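Local coordinates for protein PKS (Streptomyces albus, PDB 4OQJ) that probably catalyses decarboxylative Claisen condensation as a ketosynthase of the oxazolomycin assembly line, extending acyl chains carried on phosphopantetheine, at residues V278-K283 against K383-L388; A316-E321 against H444-E449. All coordinates share one frame; numbering follows the deposited sequence.

Interaction 1: residues V278-K283 against K383-L388; sequences VHAVIK and KTILML
Ile385, on helix 376-390 of the thiolase-type ketosynthase fold, packs against His279 and Ala280 around the start of strand 280-289. The contact is a helix-on-sheet joint made largely by one branched side chain. Methyl CG2 of Ile385 comes to rest over the two consecutive CB atoms of the other segment, at 3.9 Å from CB of His279 and 4.0 Å from CB of Ala280. The other branch, CG1, also meets the alanine, 4.1 Å from Ala280 CB, so the single methyl of Ala280 is straddled by both arms of the isoleucine. With chi1 of Ile385 at -71°, CG1 lies beside the backbone N and CG2 points away from it, and both branches reach Ala280. The small Ala280 lets helix and strand come close, its CA lying 5.9 Å from CA of Ile385. Leu388, one turn further along the helix, approaches more loosely, CD1 standing 4.6 Å from Ala280 CB.

Of the His279 side chain, CB alone meets the isoleucine; the ring turns aside, where ND1 makes a weak hydrogen bond to Val25 O and the side chain touches Pro693. The backbone O of His279 is buried without a partner in the model and has CG2 of Ile385 4.0 Å away, an apolar neighbour that cannot donate to it.

Strands 23-31 and 441-448 flank strand 280-289 in the sheet. Ile385 extends the packing onto Val25 and Leu28 of the former, Ala280 and Leu388 both meet Val447 of the latter, and Leu386 reaches from the helix to Phe41 and Trp42 of helix 38-46.

Interaction 2: residues A316-E321 against H444-E449; sequences ADVGPE and HVIVEE
Ala316 and Val318 meet the same side chain, Ile446 of strand 441-448, from two neighbouring positions. The methyl of Ala316 sits against the branch point of the isoleucine, almost equally far from its three nearest carbons: Ala316 CB is 4.0 Å from Ile446 CB and from CG1, and 4.1 Å from CG2. Val318 comes alongside instead, and the two side chains run antiparallel as they overlap; their closest approach is methyl to methyl, Val318 CG2 to Ile446 CG2 at 4.1 Å. At chi1 -56° Ile446 sends CG2 away from its own backbone N, where it meets both partners.

Between the two contacting residues the chain turns through Asp317, whose positive phi of 56° belongs to a Schellman motif ending helix 302-316. The turn directs both Ala316 and Val318 at the strand while Asp317 itself stays exposed.

The contact thus joins the C-terminal end of helix 302-316 and the loop leading to strand 325-327 onto the sheet. Gln313 of that helix also touches Ile446, and Lys283 of the adjoining strand 280-289 packs against both Ala316 and Ile446.

In the fold
Strands 280-289 and 441-448 are neighbours in one sheet and carry one side each of interactions 1 and 2. Backbone hydrogen bonds probably join them directly: Val281 O to Glu448 N at 2.7 Å and Lys283 N to Ile446 O at 2.8 Å. Both contacts are buried and apolar; the centre of interaction 1 lies about 14 Å from the chain centre, that of interaction 2 about 24 Å. The first sets a helix against its strand, the second a helix terminus and its outgoing loop, with exposed Asp317 close by. Along strand 441-448, Val447 turns to the helix 376-390 side of the sheet and its neighbour Ile446 to the helix 302-316 side.

Interaction 1: residues V278-K283 against K383-L388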
# COMPACT_ATOMS: atom_id res chain seq x y z
N VAL A 278 -1.50 25.76 5.45
CA VAL A 278 -1.37 24.56 6.28
C VAL A 278 -2.63 24.43 7.15
O VAL A 278 -2.93 25.30 7.96
CB VAL A 278 -0.10 24.61 7.16
CG1 VAL A 278 0.05 23.35 8.00
CG2 VAL A 278 1.14 24.81 6.28
N HIS A 279 -3.40 23.38 6.93
CA HIS A 279 -4.64 23.16 7.66
C HIS A 279 -4.37 22.48 9.01
O HIS A 279 -5.09 22.70 9.99
CB HIS A 279 -5.60 22.31 6.82
CG HIS A 279 -6.12 23.02 5.61
ND1 HIS A 279 -5.35 23.22 4.49
CD2 HIS A 279 -7.32 23.60 5.36
CE1 HIS A 279 -6.06 23.88 3.58
NE2 HIS A 279 -7.25 24.11 4.09
N ALA A 280 -3.33 21.67 9.04
CA ALA A 280 -2.93 20.97 10.26
C ALA A 280 -1.60 20.29 9.99
O ALA A 280 -1.18 20.22 8.82
CB ALA A 280 -3.99 19.96 10.68
N VAL A 281 -0.94 19.77 11.03
CA VAL A 281 0.34 19.09 10.88
C VAL A 281 0.24 17.65 11.42
O VAL A 281 -0.18 17.43 12.54
CB VAL A 281 1.47 19.83 11.62
CG1 VAL A 281 2.80 19.12 11.45
CG2 VAL A 281 1.56 21.28 11.13
N ILE A 282 0.61 16.69 10.59
CA ILE A 282 0.73 15.30 11.01
C ILE A 282 2.13 15.12 11.58
O ILE A 282 3.14 15.33 10.89
CB ILE A 282 0.47 14.35 9.84
CG1 ILE A 282 -0.99 14.50 9.39
CG2 ILE A 282 0.76 12.90 10.23
CD1 ILE A 282 -1.30 13.80 8.10
N LYS A 283 2.17 14.79 12.87
CA LYS A 283 3.42 14.67 13.62
C LYS A 283 3.96 13.26 13.51
O LYS A 283 5.18 13.04 13.61
CB LYS A 283 3.19 15.02 15.09
CG LYS A 283 2.53 16.38 15.33
CD LYS A 283 3.51 17.52 15.15
CE LYS A 283 4.55 17.58 16.27
NZ LYS A 283 5.57 18.63 15.99
N LYS A 383 -12.52 15.57 10.46
CA LYS A 383 -13.17 16.24 11.59
C LYS A 383 -12.12 16.84 12.50
O LYS A 383 -12.24 17.97 12.95
CB LYS A 383 -14.06 15.27 12.40
CG LYS A 383 -14.30 15.68 13.87
CD LYS A 383 -15.07 14.60 14.64
CE LYS A 383 -15.22 14.96 16.12
NZ LYS A 383 -15.91 13.87 16.82
N THR A 384 -11.07 16.06 12.76
CA THR A 384 -10.05 16.47 13.72
C THR A 384 -9.24 17.63 13.15
O THR A 384 -8.89 18.56 13.87
CB THR A 384 -9.12 15.26 14.08
OG1 THR A 384 -9.91 14.22 14.66
CG2 THR A 384 -8.03 15.66 15.04
N ILE A 385 -8.96 17.60 11.86
CA ILE A 385 -8.27 18.71 11.21
C ILE A 385 -9.09 20.01 11.31
O ILE A 385 -8.53 21.06 11.60
CB ILE A 385 -7.98 18.40 9.72
CG1 ILE A 385 -6.90 17.33 9.63
CG2 ILE A 385 -7.55 19.66 8.97
CD1 ILE A 385 -6.74 16.72 8.24
N LEU A 386 -10.40 19.94 11.09
CA LEU A 386 -11.23 21.13 11.15
C LEU A 386 -11.31 21.70 12.57
O LEU A 386 -11.27 22.92 12.77
CB LEU A 386 -12.64 20.83 10.62
CG LEU A 386 -12.67 20.52 9.11
CD1 LEU A 386 -14.01 19.94 8.69
CD2 LEU A 386 -12.38 21.78 8.29
N MSE A 387 -11.44 20.82 13.56
CA MSE A 387 -11.46 21.23 14.96
C MSE A 387 -10.21 22.01 15.31
O MSE A 387 -10.28 23.03 16.00
CB MSE A 387 -11.57 20.02 15.90
CG MSE A 387 -12.89 19.29 15.88
SE MSE A 387 -12.72 17.59 16.85
CE MSE A 387 -12.32 18.27 18.62
N LEU A 388 -9.06 21.49 14.86
CA LEU A 388 -7.76 22.08 15.16
C LEU A 388 -7.58 23.42 14.47
O LEU A 388 -7.07 24.37 15.06
CB LEU A 388 -6.63 21.13 14.73
CG LEU A 388 -6.33 19.93 15.64
CD1 LEU A 388 -5.46 18.91 14.90
CD2 LEU A 388 -5.66 20.39 16.91

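Interaction 2: residues A316-E321 against H444-E449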
# COMPACT_ATOMS: atom_id res chain seq x y z
N ALA A 316 5.95 10.42 16.80
CA ALA A 316 5.68 11.84 16.73
C ALA A 316 6.50 12.65 17.73
O ALA A 316 6.51 13.87 17.67
CB ALA A 316 4.19 12.11 16.96
N ASP A 317 7.14 11.96 18.67
CA ASP A 317 7.82 12.59 19.81
C ASP A 317 6.84 13.48 20.58
O ASP A 317 7.15 14.61 20.96
CB ASP A 317 9.04 13.41 19.36
CG ASP A 317 9.95 13.80 20.53
OD1 ASP A 317 9.93 13.10 21.58
OD2 ASP A 317 10.69 14.80 20.41
N VAL A 318 5.66 12.92 20.82
CA VAL A 318 4.57 13.62 21.49
C VAL A 318 4.21 12.84 22.75
O VAL A 318 3.87 11.66 22.68
CB VAL A 318 3.36 13.75 20.53
CG1 VAL A 318 2.07 14.04 21.26
CG2 VAL A 318 3.64 14.83 19.48
N GLY A 319 4.29 13.50 23.90
CA GLY A 319 3.96 12.86 25.16
C GLY A 319 2.46 12.76 25.30
O GLY A 319 1.74 13.68 24.89
N PRO A 320 1.97 11.65 25.88
CA PRO A 320 0.52 11.47 25.98
C PRO A 320 -0.17 12.59 26.76
O PRO A 320 -1.34 12.89 26.49
CB PRO A 320 0.38 10.12 26.71
CG PRO A 320 1.70 9.90 27.40
CD PRO A 320 2.71 10.53 26.49
N GLU A 321 0.55 13.20 27.69
CA GLU A 321 -0.02 14.27 28.51
C GLU A 321 -0.23 15.55 27.69
O GLU A 321 -0.89 16.47 28.16
CB GLU A 321 0.87 14.55 29.74
CG GLU A 321 2.15 15.37 29.51
CD GLU A 321 3.27 14.61 28.80
OE1 GLU A 321 3.12 13.41 28.51
OE2 GLU A 321 4.31 15.24 28.53
N HIS A 444 -3.09 4.72 13.89
CA HIS A 444 -3.29 5.90 14.74
C HIS A 444 -2.40 7.02 14.20
O HIS A 444 -1.24 6.79 13.85
CB HIS A 444 -2.97 5.59 16.19
CG HIS A 444 -3.37 6.67 17.17
ND1 HIS A 444 -4.65 6.79 17.67
CD2 HIS A 444 -2.64 7.66 17.74
CE1 HIS A 444 -4.69 7.80 18.52
NE2 HIS A 444 -3.49 8.34 18.59
N VAL A 445 -2.96 8.21 14.12
CA VAL A 445 -2.30 9.38 13.54
C VAL A 445 -2.30 10.52 14.57
O VAL A 445 -3.33 10.78 15.23
CB VAL A 445 -3.01 9.81 12.25
CG1 VAL A 445 -2.46 11.13 11.70
CG2 VAL A 445 -2.89 8.71 11.23
N ILE A 446 -1.16 11.19 14.72
CA ILE A 446 -1.04 12.32 15.64
C ILE A 446 -1.08 13.58 14.81
O ILE A 446 -0.28 13.75 13.87
CB ILE A 446 0.26 12.29 16.45
CG1 ILE A 446 0.39 10.97 17.24
CG2 ILE A 446 0.34 13.52 17.37
CD1 ILE A 446 -0.73 10.70 18.22
N VAL A 447 -1.99 14.47 15.16
CA VAL A 447 -2.22 15.70 14.41
C VAL A 447 -2.09 16.90 15.34
O VAL A 447 -2.58 16.86 16.47
CB VAL A 447 -3.63 15.73 13.75
CG1 VAL A 447 -3.72 16.89 12.79
CG2 VAL A 447 -3.93 14.43 13.01
N GLU A 448 -1.42 17.95 14.86
CA GLU A 448 -1.24 19.19 15.61
C GLU A 448 -1.85 20.39 14.86
O GLU A 448 -1.96 20.40 13.61
CB GLU A 448 0.25 19.42 15.88
CG GLU A 448 0.57 20.59 16.79
CD GLU A 448 2.05 20.63 17.16
OE1 GLU A 448 2.49 19.84 18.02
OE2 GLU A 448 2.79 21.46 16.57
N GLU A 449 -2.25 21.40 15.61
CA GLU A 449 -2.80 22.59 14.99
C GLU A 449 -1.70 23.24 14.14
O GLU A 449 -0.52 23.05 14.40
CB GLU A 449 -3.33 23.56 16.04
CG GLU A 449 -2.25 24.13 16.96
CD GLU A 449 -2.83 25.19 17.89
OE1 GLU A 449 -3.44 26.15 17.36
OE2 GLU A 449 -2.68 25.07 19.12